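Local coordinates for telomerase reverse transcriptase (Candida tropicalis MYA-3404, PDB 6ZD1), which probably extends telomeres as a reverse transcriptase, copying a template within the telomerase RNA into simple repeats at chromosome ends, at residues A[523-526]-A[527-530]; A[479-482]-A[483-487]; A[513-516]-A[517-520]; A[340-343]-A[344-347]; A[298-301]-A[302-305]. All coordinates share one frame; numbering follows the deposited sequence.

Interaction 1: residues A[523-526]-A[527-530]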
loop_
_atom_site.group_PDB
_atom_site.type_symbol
_atom_site.label_atom_id
_atom_site.label_comp_id
_atom_site.label_asym_id
_atom_site.label_seq_id
_atom_site.Cartn_x
_atom_site.Cartn_y
_atom_site.Cartn_z
ATOM N N SER A 523 -16.163 -28.679 10.950
ATOM C CA SER A 523 -15.705 -29.198 12.231
ATOM C C SER A 523 -14.881 -28.120 12.932
ATOM O O SER A 523 -14.786 -26.979 12.472
ATOM C CB SER A 523 -14.910 -30.484 12.025
ATOM O OG SER A 523 -13.744 -30.242 11.250
ATOM N N ASN A 524 -14.260 -28.469 14.057
ATOM C CA ASN A 524 -13.391 -27.547 14.771
ATOM C C ASN A 524 -11.922 -27.883 14.560
ATOM O O ASN A 524 -11.063 -27.398 15.303
ATOM C CB ASN A 524 -13.727 -27.544 16.262
ATOM C CG ASN A 524 -13.577 -28.912 16.897
ATOM O OD1 ASN A 524 -13.587 -29.934 16.210
ATOM N ND2 ASN A 524 -13.447 -28.938 18.219
ATOM N N GLU A 525 -11.617 -28.685 13.538
ATOM C CA GLU A 525 -10.262 -29.184 13.368
ATOM C C GLU A 525 -9.311 -28.112 12.872
ATOM O O GLU A 525 -8.094 -28.290 12.973
ATOM C CB GLU A 525 -10.249 -30.362 12.393
ATOM C CG GLU A 525 -10.788 -31.651 12.967
ATOM C CD GLU A 525 -10.710 -32.790 11.976
ATOM O OE1 GLU A 525 -10.758 -32.522 10.756
ATOM O OE2 GLU A 525 -10.591 -33.951 12.416
ATOM N N LEU A 526 -9.828 -27.015 12.338
ATOM C CA LEU A 526 -8.965 -25.924 11.919
ATOM C C LEU A 526 -8.774 -24.874 13.004
ATOM O O LEU A 526 -7.903 -24.009 12.861
ATOM C CB LEU A 526 -9.521 -25.269 10.651
ATOM C CG LEU A 526 -9.624 -26.202 9.442
ATOM C CD1 LEU A 526 -10.071 -25.442 8.199
ATOM C CD2 LEU A 526 -8.300 -26.907 9.198
ATOM N N GLN A 527 -9.536 -24.947 14.096
ATOM C CA GLN A 527 -9.376 -23.974 15.167
ATOM C C GLN A 527 -8.071 -24.170 15.922
ATOM O O GLN A 527 -7.610 -23.236 16.585
ATOM C CB GLN A 527 -10.561 -24.053 16.130
ATOM C CG GLN A 527 -11.908 -24.001 15.431
ATOM C CD GLN A 527 -13.074 -24.080 16.396
ATOM O OE1 GLN A 527 -12.892 -24.037 17.612
ATOM N NE2 GLN A 527 -14.281 -24.198 15.857
ATOM N N LYS A 528 -7.465 -25.356 15.822
ATOM C CA LYS A 528 -6.173 -25.601 16.455
ATOM C C LYS A 528 -5.132 -24.597 15.980
ATOM O O LYS A 528 -4.267 -24.171 16.755
ATOM C CB LYS A 528 -5.705 -27.023 16.155
ATOM C CG LYS A 528 -6.618 -28.102 16.695
ATOM C CD LYS A 528 -6.182 -29.471 16.211
ATOM C CE LYS A 528 -7.313 -30.165 15.474
ATOM N NZ LYS A 528 -6.882 -31.457 14.881
ATOM N N TYR A 529 -5.200 -24.214 14.709
ATOM C CA TYR A 529 -4.267 -23.271 14.115
ATOM C C TYR A 529 -4.692 -21.822 14.314
ATOM O O TYR A 529 -3.924 -20.913 13.978
ATOM C CB TYR A 529 -4.131 -23.561 12.614
ATOM C CG TYR A 529 -3.843 -25.017 12.289
ATOM C CD1 TYR A 529 -4.876 -25.941 12.144
ATOM C CD2 TYR A 529 -2.538 -25.466 12.123
ATOM C CE1 TYR A 529 -4.610 -27.270 11.849
ATOM C CE2 TYR A 529 -2.266 -26.790 11.828
ATOM C CZ TYR A 529 -3.303 -27.687 11.691
ATOM O OH TYR A 529 -3.029 -29.005 11.396
ATOM N N GLY A 530 -5.861 -21.585 14.899
ATOM C CA GLY A 530 -6.425 -20.255 14.930
ATOM C C GLY A 530 -7.263 -19.885 13.728
ATOM O O GLY A 530 -7.629 -18.711 13.587
#
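Q527 meets N524 at the close of a type I beta turn, N524 to Q527, in the loop joining helix 511-520 to strand 539-541 of the reverse transcriptase palm. The turn is closed by the bond from Q527 N to N524 O, 3.1 Å long with an N-H...O angle of 150°. The donor stands above the carbonyl plane rather than on a lone pair. From there the Q527 side chain doubles back: CG sits beside its own backbone N (chi1 -50°), the rest is extended, and the amide NE2 lies 3.4 Å from N524 CB, so the amide rests on a methylene. K528 bends at chi3, which brings its CE to 3.2 Å from E525 O. Its NZ stays 5.1 Å from E525 OE2, opposite charges that may attract but are not in contact. Y529 N donates to L526 O at 3.3 Å, again from above the carbonyl plane, while the Y529 ring turns its edge to L526 O and E525 O. The Y529 hydroxyl reaches E484 of helix 469-484, tying the loop to that helix. G530, whose positive phi of 87° suits a residue without a side chain, ends the segment with its N bonded to Q527 O at 2.9 Å.

Interaction 2: residues A[479-482]-A[483-487]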
loop_
_atom_site.group_PDB
_atom_site.type_symbol
_atom_site.label_atom_id
_atom_site.label_comp_id
_atom_site.label_asym_id
_atom_site.label_seq_id
_atom_site.Cartn_x
_atom_site.Cartn_y
_atom_site.Cartn_z
ATOM N N THR A 479 1.337 -24.596 6.074
ATOM C CA THR A 479 1.490 -25.798 6.885
ATOM C C THR A 479 0.139 -26.429 7.196
ATOM O O THR A 479 -0.010 -27.655 7.146
ATOM C CB THR A 479 2.228 -25.455 8.179
ATOM O OG1 THR A 479 3.513 -24.904 7.864
ATOM C CG2 THR A 479 2.411 -26.695 9.041
HETATM N N MSE A 480 -0.848 -25.607 7.535
HETATM C CA MSE A 480 -2.182 -26.090 7.857
HETATM C C MSE A 480 -2.828 -26.788 6.667
HETATM O O MSE A 480 -3.343 -27.898 6.798
HETATM C CB MSE A 480 -3.064 -24.933 8.320
HETATM C CG MSE A 480 -4.484 -25.342 8.669
HETATM SE SE MSE A 480 -5.655 -23.818 8.990
HETATM C CE MSE A 480 -5.596 -23.004 7.216
ATOM N N VAL A 481 -2.786 -26.135 5.502
ATOM C CA VAL A 481 -3.391 -26.712 4.304
ATOM C C VAL A 481 -2.722 -28.036 3.955
ATOM O O VAL A 481 -3.389 -29.001 3.562
ATOM C CB VAL A 481 -3.321 -25.711 3.135
ATOM C CG1 VAL A 481 -3.602 -26.407 1.814
ATOM C CG2 VAL A 481 -4.308 -24.573 3.351
ATOM N N SER A 482 -1.403 -28.117 4.146
ATOM C CA SER A 482 -0.656 -29.293 3.708
ATOM C C SER A 482 -0.906 -30.496 4.608
ATOM O O SER A 482 -0.918 -31.633 4.125
ATOM C CB SER A 482 0.837 -28.969 3.660
ATOM O OG SER A 482 1.606 -30.116 3.342
ATOM N N LYS A 483 -1.114 -30.273 5.905
ATOM C CA LYS A 483 -1.311 -31.374 6.839
ATOM C C LYS A 483 -2.773 -31.760 6.988
ATOM O O LYS A 483 -3.075 -32.914 7.312
ATOM C CB LYS A 483 -0.756 -31.014 8.222
ATOM C CG LYS A 483 0.731 -30.687 8.256
ATOM C CD LYS A 483 1.232 -30.544 9.692
ATOM C CE LYS A 483 0.466 -29.469 10.453
ATOM N NZ LYS A 483 0.953 -29.308 11.854
ATOM N N GLU A 484 -3.687 -30.822 6.754
ATOM C CA GLU A 484 -5.097 -31.046 7.028
ATOM C C GLU A 484 -5.875 -31.567 5.825
ATOM O O GLU A 484 -6.868 -32.275 6.012
ATOM C CB GLU A 484 -5.729 -29.750 7.548
ATOM C CG GLU A 484 -5.309 -29.369 8.965
ATOM C CD GLU A 484 -5.811 -30.345 10.016
ATOM O OE1 GLU A 484 -6.830 -31.025 9.765
ATOM O OE2 GLU A 484 -5.187 -30.432 11.096
ATOM N N PHE A 485 -5.415 -31.311 4.606
ATOM C CA PHE A 485 -6.156 -31.643 3.393
ATOM C C PHE A 485 -5.449 -32.735 2.600
ATOM O O PHE A 485 -5.377 -32.687 1.370
ATOM C CB PHE A 485 -6.358 -30.411 2.516
ATOM C CG PHE A 485 -7.351 -29.429 3.066
ATOM C CD1 PHE A 485 -8.708 -29.598 2.844
ATOM C CD2 PHE A 485 -6.929 -28.331 3.795
ATOM C CE1 PHE A 485 -9.625 -28.694 3.347
ATOM C CE2 PHE A 485 -7.838 -27.423 4.299
ATOM C CZ PHE A 485 -9.189 -27.603 4.075
ATOM N N LYS A 486 -4.913 -33.731 3.316
ATOM C CA LYS A 486 -4.109 -34.774 2.684
ATOM C C LYS A 486 -4.865 -35.488 1.573
ATOM O O LYS A 486 -4.263 -35.868 0.561
ATOM C CB LYS A 486 -3.646 -35.784 3.735
ATOM C CG LYS A 486 -2.708 -35.206 4.780
ATOM C CD LYS A 486 -2.380 -36.228 5.862
ATOM C CE LYS A 486 -1.429 -35.642 6.898
ATOM N NZ LYS A 486 -1.174 -36.584 8.021
ATOM N N PHE A 487 -6.180 -35.648 1.709
ATOM C CA PHE A 487 -6.933 -36.397 0.710
ATOM C C PHE A 487 -7.283 -35.508 -0.474
ATOM O O PHE A 487 -8.446 -35.432 -0.882
ATOM C CB PHE A 487 -8.216 -36.962 1.331
ATOM C CG PHE A 487 -8.997 -35.946 2.139
ATOM C CD1 PHE A 487 -9.957 -35.142 1.541
ATOM C CD2 PHE A 487 -8.769 -35.803 3.499
ATOM C CE1 PHE A 487 -10.661 -34.209 2.277
ATOM C CE2 PHE A 487 -9.477 -34.874 4.240
ATOM C CZ PHE A 487 -10.425 -34.077 3.628
#
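The F485 ring turns an edge toward V481: CD2 lies 3.9 Å from V481 CA, which is in the ring plane, and V481 O is near that plane too. V481 CG1 adds a looser apolar contact with F485 CD2 at 4.3 Å, while K520 of helix 511-520 makes a cation-pi interaction with the ring. The other flat group, the E484 carboxylate, swings away from the preceding turn to the Y529 hydroxyl because its chain bends at chi2 (-67°); its CG remains packed 4.1 Å from M480 CG. Backbone bonds identify this stretch as the last turn of helix 469-484. K483 N bonds to T479 O at 3.1 Å and, weakly, to M480 O. E484 N reaches M480 O at 2.9 Å, nearly along the C=O axis. F485 N still bonds to V481 O at 3.2 Å, although F485 is the first residue to leave helical backbone angles. On the outer side K483 runs along T479. K483 CE is 3.7 Å from T479 CG2, and K483 CG passes 3.3 Å from T479 O. On its inner side the helix lies against the palm sheet, V481 touching L497 and R499 of strand 495-500 and both M480 and V481 meeting F504 of strand 503-508, while S482 faces D299 and H302 of the loop after helix 263-298.

Interaction 3: residues A[513-516]-A[517-520]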
loop_
_atom_site.group_PDB
_atom_site.type_symbol
_atom_site.label_atom_id
_atom_site.label_comp_id
_atom_site.label_asym_id
_atom_site.label_seq_id
_atom_site.Cartn_x
_atom_site.Cartn_y
_atom_site.Cartn_z
ATOM N N THR A 513 -15.789 -36.121 -2.571
ATOM C CA THR A 513 -14.710 -35.315 -2.016
ATOM C C THR A 513 -15.160 -33.888 -1.735
ATOM O O THR A 513 -14.520 -33.192 -0.939
ATOM C CB THR A 513 -13.505 -35.307 -2.963
ATOM O OG1 THR A 513 -13.830 -34.579 -4.154
ATOM C CG2 THR A 513 -13.112 -36.733 -3.346
ATOM N N LEU A 514 -16.254 -33.441 -2.357
ATOM C CA LEU A 514 -16.827 -32.152 -1.987
ATOM C C LEU A 514 -17.338 -32.180 -0.554
ATOM O O LEU A 514 -17.153 -31.216 0.195
ATOM C CB LEU A 514 -17.955 -31.766 -2.944
ATOM C CG LEU A 514 -18.683 -30.466 -2.578
ATOM C CD1 LEU A 514 -17.782 -29.249 -2.777
ATOM C CD2 LEU A 514 -19.975 -30.317 -3.365
ATOM N N LYS A 515 -17.976 -33.284 -0.151
ATOM C CA LYS A 515 -18.475 -33.379 1.216
ATOM C C LYS A 515 -17.344 -33.564 2.218
ATOM O O LYS A 515 -17.470 -33.137 3.371
ATOM C CB LYS A 515 -19.483 -34.523 1.339
ATOM C CG LYS A 515 -20.938 -34.090 1.207
ATOM C CD LYS A 515 -21.367 -33.202 2.372
ATOM C CE LYS A 515 -22.845 -32.840 2.278
ATOM N NZ LYS A 515 -23.308 -32.021 3.434
ATOM N N LYS A 516 -16.242 -34.196 1.808
ATOM C CA LYS A 516 -15.074 -34.289 2.680
ATOM C C LYS A 516 -14.562 -32.904 3.054
ATOM O O LYS A 516 -14.327 -32.610 4.233
ATOM C CB LYS A 516 -13.975 -35.107 2.003
ATOM C CG LYS A 516 -14.306 -36.580 1.841
ATOM C CD LYS A 516 -13.173 -37.327 1.154
ATOM C CE LYS A 516 -13.475 -38.811 1.062
ATOM N NZ LYS A 516 -13.665 -39.405 2.413
ATOM N N VAL A 517 -14.373 -32.039 2.055
ATOM C CA VAL A 517 -13.962 -30.666 2.329
ATOM C C VAL A 517 -15.070 -29.916 3.055
ATOM O O VAL A 517 -14.808 -29.118 3.964
ATOM C CB VAL A 517 -13.570 -29.960 1.017
ATOM C CG1 VAL A 517 -13.173 -28.516 1.284
ATOM C CG2 VAL A 517 -12.450 -30.713 0.317
ATOM N N LYS A 518 -16.327 -30.171 2.682
ATOM C CA LYS A 518 -17.440 -29.454 3.293
ATOM C C LYS A 518 -17.636 -29.856 4.749
ATOM O O LYS A 518 -18.117 -29.048 5.553
ATOM C CB LYS A 518 -18.719 -29.709 2.489
ATOM C CG LYS A 518 -19.904 -28.831 2.857
ATOM C CD LYS A 518 -21.077 -29.131 1.931
ATOM C CE LYS A 518 -22.303 -28.303 2.281
ATOM N NZ LYS A 518 -23.445 -28.609 1.371
ATOM N N ASP A 519 -17.244 -31.076 5.117
ATOM C CA ASP A 519 -17.365 -31.520 6.498
ATOM C C ASP A 519 -16.153 -31.155 7.329
ATOM O O ASP A 519 -16.256 -31.081 8.560
ATOM C CB ASP A 519 -17.557 -33.038 6.570
ATOM C CG ASP A 519 -18.906 -33.480 6.044
ATOM O OD1 ASP A 519 -19.841 -32.649 6.027
ATOM O OD2 ASP A 519 -19.033 -34.659 5.655
ATOM N N LYS A 520 -15.013 -30.919 6.691
ATOM C CA LYS A 520 -13.844 -30.527 7.455
ATOM C C LYS A 520 -13.852 -29.042 7.795
ATOM O O LYS A 520 -13.362 -28.657 8.862
ATOM C CB LYS A 520 -12.579 -30.898 6.692
ATOM C CG LYS A 520 -11.351 -30.589 7.474
ATOM C CD LYS A 520 -10.199 -31.425 7.037
ATOM C CE LYS A 520 -8.952 -30.668 7.340
ATOM N NZ LYS A 520 -8.586 -29.803 6.187
#
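K515 and K518 meet through their aliphatic stems and ammonium ends, K515 NZ lying 3.9 Å from K518 CD. The two NZ atoms are only 4.0 Å apart, a pairing of like charges that would be costly on its own. It is probably eased by carboxylates: K518 NZ forms a salt bridge with E540 in strand 539-541, and K515 NZ is 4.4 Å from D519 OD1, too far for a salt bridge. The bend of K515 at chi2 (-66°) turns its end back toward K518, whose own chain is extended. Backbone bonds are the second kind. V517 N to T513 O is 3.2 Å and nearly straight at 170°, and V517 CG2, held beside its backbone N, rests as a methyl against the same oxygen, T513 O, at 3.5 Å. D519 N to K515 O is shorter, 2.7 Å, but bent at 137°. K518 N to L514 O and K520 N to K516 O complete the series. These bonds define the end of helix 511-520, the second helix of a beta-alpha-beta-beta-alpha-beta palm of ferredoxin-like topology. Apolar contacts lie on its buried side, where L514 packs on Y334 and I336 of strand 334-339 and V517 on F506 of strand 503-508.

Interaction 4: residues A[340-343]-A[344-347]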
loop_
_atom_site.group_PDB
_atom_site.type_symbol
_atom_site.label_atom_id
_atom_site.label_comp_id
_atom_site.label_asym_id
_atom_site.label_seq_id
_atom_site.Cartn_x
_atom_site.Cartn_y
_atom_site.Cartn_z
HETATM N N MSE A 340 -11.568 -16.977 6.243
HETATM C CA MSE A 340 -11.287 -17.028 7.674
HETATM C C MSE A 340 -11.654 -15.727 8.386
HETATM O O MSE A 340 -11.462 -14.631 7.850
HETATM C CB MSE A 340 -9.813 -17.360 7.916
HETATM C CG MSE A 340 -9.382 -18.707 7.343
HETATM SE SE MSE A 340 -10.519 -20.178 7.939
HETATM C CE MSE A 340 -9.599 -21.667 7.081
ATOM N N LYS A 341 -12.199 -15.870 9.593
ATOM C CA LYS A 341 -12.570 -14.734 10.432
ATOM C C LYS A 341 -11.342 -14.242 11.185
ATOM O O LYS A 341 -10.811 -14.955 12.045
ATOM C CB LYS A 341 -13.666 -15.132 11.417
ATOM C CG LYS A 341 -15.067 -15.193 10.842
ATOM C CD LYS A 341 -16.079 -15.617 11.902
ATOM C CE LYS A 341 -15.773 -17.012 12.432
ATOM N NZ LYS A 341 -16.817 -17.504 13.372
ATOM N N GLU A 342 -10.905 -13.021 10.879
ATOM C CA GLU A 342 -9.848 -12.326 11.622
ATOM C C GLU A 342 -8.603 -13.201 11.784
ATOM O O GLU A 342 -8.144 -13.480 12.894
ATOM C CB GLU A 342 -10.367 -11.858 12.987
ATOM C CG GLU A 342 -11.656 -11.047 12.940
ATOM C CD GLU A 342 -11.557 -9.830 12.035
ATOM O OE1 GLU A 342 -12.065 -9.895 10.895
ATOM O OE2 GLU A 342 -10.967 -8.814 12.460
ATOM N N CYS A 343 -8.060 -13.635 10.641
ATOM C CA CYS A 343 -6.967 -14.605 10.651
ATOM C C CYS A 343 -5.757 -14.104 11.437
ATOM O O CYS A 343 -5.057 -14.901 12.073
ATOM C CB CYS A 343 -6.565 -14.961 9.220
ATOM S SG CYS A 343 -5.762 -13.635 8.325
ATOM N N TYR A 344 -5.478 -12.797 11.392
ATOM C CA TYR A 344 -4.341 -12.265 12.144
ATOM C C TYR A 344 -4.636 -12.192 13.639
ATOM O O TYR A 344 -3.778 -12.536 14.463
ATOM C CB TYR A 344 -3.947 -10.884 11.624
ATOM C CG TYR A 344 -3.228 -10.907 10.300
ATOM C CD1 TYR A 344 -3.835 -10.418 9.150
ATOM C CD2 TYR A 344 -1.943 -11.422 10.198
ATOM C CE1 TYR A 344 -3.180 -10.442 7.936
ATOM C CE2 TYR A 344 -1.280 -11.449 8.988
ATOM C CZ TYR A 344 -1.903 -10.957 7.860
ATOM O OH TYR A 344 -1.244 -10.984 6.650
ATOM N N ASP A 345 -5.832 -11.728 14.013
ATOM C CA ASP A 345 -6.169 -11.639 15.431
ATOM C C ASP A 345 -6.292 -13.021 16.059
ATOM O O ASP A 345 -5.888 -13.222 17.211
ATOM C CB ASP A 345 -7.471 -10.856 15.633
ATOM C CG ASP A 345 -7.359 -9.401 15.212
ATOM O OD1 ASP A 345 -8.049 -9.007 14.248
ATOM O OD2 ASP A 345 -6.579 -8.653 15.838
ATOM N N ARG A 346 -6.843 -13.984 15.321
ATOM C CA ARG A 346 -7.123 -15.316 15.842
ATOM C C ARG A 346 -5.974 -16.293 15.631
ATOM O O ARG A 346 -6.073 -17.439 16.080
ATOM C CB ARG A 346 -8.397 -15.891 15.202
ATOM C CG ARG A 346 -9.623 -14.974 15.213
ATOM C CD ARG A 346 -9.870 -14.343 16.569
ATOM N NE ARG A 346 -10.192 -15.325 17.600
ATOM C CZ ARG A 346 -10.261 -15.042 18.897
ATOM N NH1 ARG A 346 -10.026 -13.808 19.324
ATOM N NH2 ARG A 346 -10.560 -15.993 19.771
ATOM N N LEU A 347 -4.896 -15.872 14.968
ATOM C CA LEU A 347 -3.782 -16.766 14.673
ATOM C C LEU A 347 -3.232 -17.378 15.956
ATOM O O LEU A 347 -3.078 -16.694 16.972
ATOM C CB LEU A 347 -2.677 -16.002 13.942
ATOM C CG LEU A 347 -1.773 -16.775 12.983
ATOM C CD1 LEU A 347 -2.539 -17.145 11.720
ATOM C CD2 LEU A 347 -0.531 -15.968 12.640
#
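E342 reaches D345 and R346 across the turn that leads from strand 334-339, in the palm, into the short, weakly bonded helix 343-346. Followed outward, E342 CB lies 3.9 Å from both D345 OD1 and R346 CG. The chain then folds at chi2 (-56°), so CG and CD bring the carboxylate alongside that of D345, the two groups nearly parallel with their planes 18° apart. At the tip E342 OE2 lies 3.4 Å from D345 OD1. Two acceptors this close would be expected to repel, but the other oxygen of D345 is well supplied: OD2 has a salt bridge to R458 and a hydrogen bond to the Y212 hydroxyl. The clear hydrogen bond across the two segments uses the backbone of E342: R346 N bonds to E342 O at 2.8 Å with an N-H...O angle of 158°. R346 CG then sits against that same carbonyl oxygen and 3.4 Å from K341 O, before the rest of the arginine leads away. L347 closes the stretch, its CB resting 3.2 Å from C343 O. Facing the fold, C343 touches Y477, L347 touches L476 and Y344 touches C473, all on helix 469-484. C343 forms a sulfur-aromatic contact with its neighbour, SG standing over one face of the Y344 ring, 4.2 Å from its centroid.

Interaction 5: residues A[298-301]-A[302-305]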
loop_
_atom_site.group_PDB
_atom_site.type_symbol
_atom_site.label_atom_id
_atom_site.label_comp_id
_atom_site.label_asym_id
_atom_site.label_seq_id
_atom_site.Cartn_x
_atom_site.Cartn_y
_atom_site.Cartn_z
ATOM N N SER A 298 8.613 -28.820 -3.252
ATOM C CA SER A 298 8.814 -30.114 -2.607
ATOM C C SER A 298 7.486 -30.811 -2.336
ATOM O O SER A 298 7.241 -31.924 -2.816
ATOM C CB SER A 298 9.594 -29.935 -1.302
ATOM O OG SER A 298 10.744 -29.133 -1.496
ATOM N N ASP A 299 6.623 -30.176 -1.553
ATOM C CA ASP A 299 5.383 -30.795 -1.118
ATOM C C ASP A 299 4.250 -30.516 -2.095
ATOM O O ASP A 299 4.168 -29.443 -2.700
ATOM C CB ASP A 299 4.995 -30.296 0.274
ATOM C CG ASP A 299 4.907 -31.417 1.285
ATOM O OD1 ASP A 299 5.970 -31.923 1.706
ATOM O OD2 ASP A 299 3.775 -31.796 1.655
HETATM N N MSE A 300 3.359 -31.493 -2.225
HETATM C CA MSE A 300 2.167 -31.325 -3.036
HETATM C C MSE A 300 1.127 -30.553 -2.234
HETATM O O MSE A 300 0.261 -29.881 -2.796
HETATM C CB MSE A 300 1.616 -32.683 -3.482
HETATM C CG MSE A 300 2.651 -33.582 -4.151
HETATM SE SE MSE A 300 1.869 -35.064 -5.157
HETATM C CE MSE A 300 2.260 -36.541 -3.942
ATOM N N GLY A 301 1.235 -30.642 -0.906
ATOM C CA GLY A 301 0.311 -29.938 -0.033
ATOM C C GLY A 301 0.501 -28.437 -0.010
ATOM O O GLY A 301 -0.412 -27.714 0.408
ATOM N N HIS A 302 1.655 -27.949 -0.465
ATOM C CA HIS A 302 1.921 -26.518 -0.484
ATOM C C HIS A 302 1.677 -25.882 -1.842
ATOM O O HIS A 302 1.605 -24.651 -1.925
ATOM C CB HIS A 302 3.366 -26.233 -0.057
ATOM C CG HIS A 302 3.635 -26.519 1.386
ATOM N ND1 HIS A 302 3.694 -27.799 1.893
ATOM C CD2 HIS A 302 3.857 -25.689 2.432
ATOM C CE1 HIS A 302 3.947 -27.747 3.187
ATOM N NE2 HIS A 302 4.047 -26.478 3.540
ATOM N N ARG A 303 1.557 -26.683 -2.903
ATOM C CA ARG A 303 1.215 -26.117 -4.203
ATOM C C ARG A 303 -0.185 -25.516 -4.190
ATOM O O ARG A 303 -0.462 -24.572 -4.942
ATOM C CB ARG A 303 1.333 -27.181 -5.292
ATOM C CG ARG A 303 1.676 -26.619 -6.662
ATOM C CD ARG A 303 1.707 -27.706 -7.725
ATOM N NE ARG A 303 2.577 -28.822 -7.359
ATOM C CZ ARG A 303 2.140 -29.999 -6.920
ATOM N NH1 ARG A 303 0.837 -30.217 -6.790
ATOM N NH2 ARG A 303 3.004 -30.957 -6.610
ATOM N N SER A 304 -1.068 -26.031 -3.331
ATOM C CA SER A 304 -2.400 -25.454 -3.203
ATOM C C SER A 304 -2.357 -24.031 -2.660
ATOM O O SER A 304 -3.286 -23.256 -2.911
ATOM C CB SER A 304 -3.266 -26.338 -2.303
ATOM O OG SER A 304 -3.343 -27.663 -2.809
ATOM N N SER A 305 -1.295 -23.663 -1.947
ATOM C CA SER A 305 -1.149 -22.305 -1.437
ATOM C C SER A 305 -0.634 -21.402 -2.552
ATOM O O SER A 305 0.494 -21.572 -3.028
ATOM C CB SER A 305 -0.209 -22.284 -0.232
ATOM O OG SER A 305 -0.747 -23.025 0.850
#
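The H302 imidazole packs against the side chain of D299, with ND1 3.2 Å from D299 CB. That CB, not a carboxylate oxygen, is the nearest D299 side-chain atom to the ring. The carboxylate plane is turned 82° from the ring plane. D299 OD2 remains 4.0 Å from H302 ND1, without contact between the polar atoms, though it could still influence the histidine electrostatically. M300 and R303 form a second pair, their chains running alongside each other. R303 NH2 is 3.6 Å from M300 CG and 3.7 Å from M300 CA. This follows from the kink of R303 at chi3 (-53°), which brings the guanidinium back alongside CA, CB and CG of M300. The single backbone bond across the two segments is weak, R303 N to M300 O at 3.5 Å. A type I beta turn follows, H302 to S305, with S305 N bonded to H302 O at 3.1 Å. D299 is where helical angles end, so the segment carries the chain from long helix 263-298 toward helix 309-326. H302 touches L295 and R296 of the first helix and S478 and S482 of helix 469-484, while S304 meets V481 of the latter and S305 bonds to R499 of strand 495-500.

From the N terminus the order is interaction 5, 4, 2, 3 and 1. Each joins consecutive segments, so none closes a long loop; they lie in series, without nesting or crossing, within the reverse transcriptase region. Spatially, interaction 2 is the hub: S482 OG is 3.3 Å from H302 CE1 of interaction 5, K520 CE of interaction 3 is 2.9 Å from E484 O, and Y529 OH of interaction 1 is 2.6 Å from E484 OE2. Interaction 4 joins through M340, whose CE meets L526 and M480, and through R346, whose CB touches G530 O. The set ties together the loops after helices 263-298 and 511-520, the turn after strand 334-339 and the ends of palm helices 469-484 and 511-520.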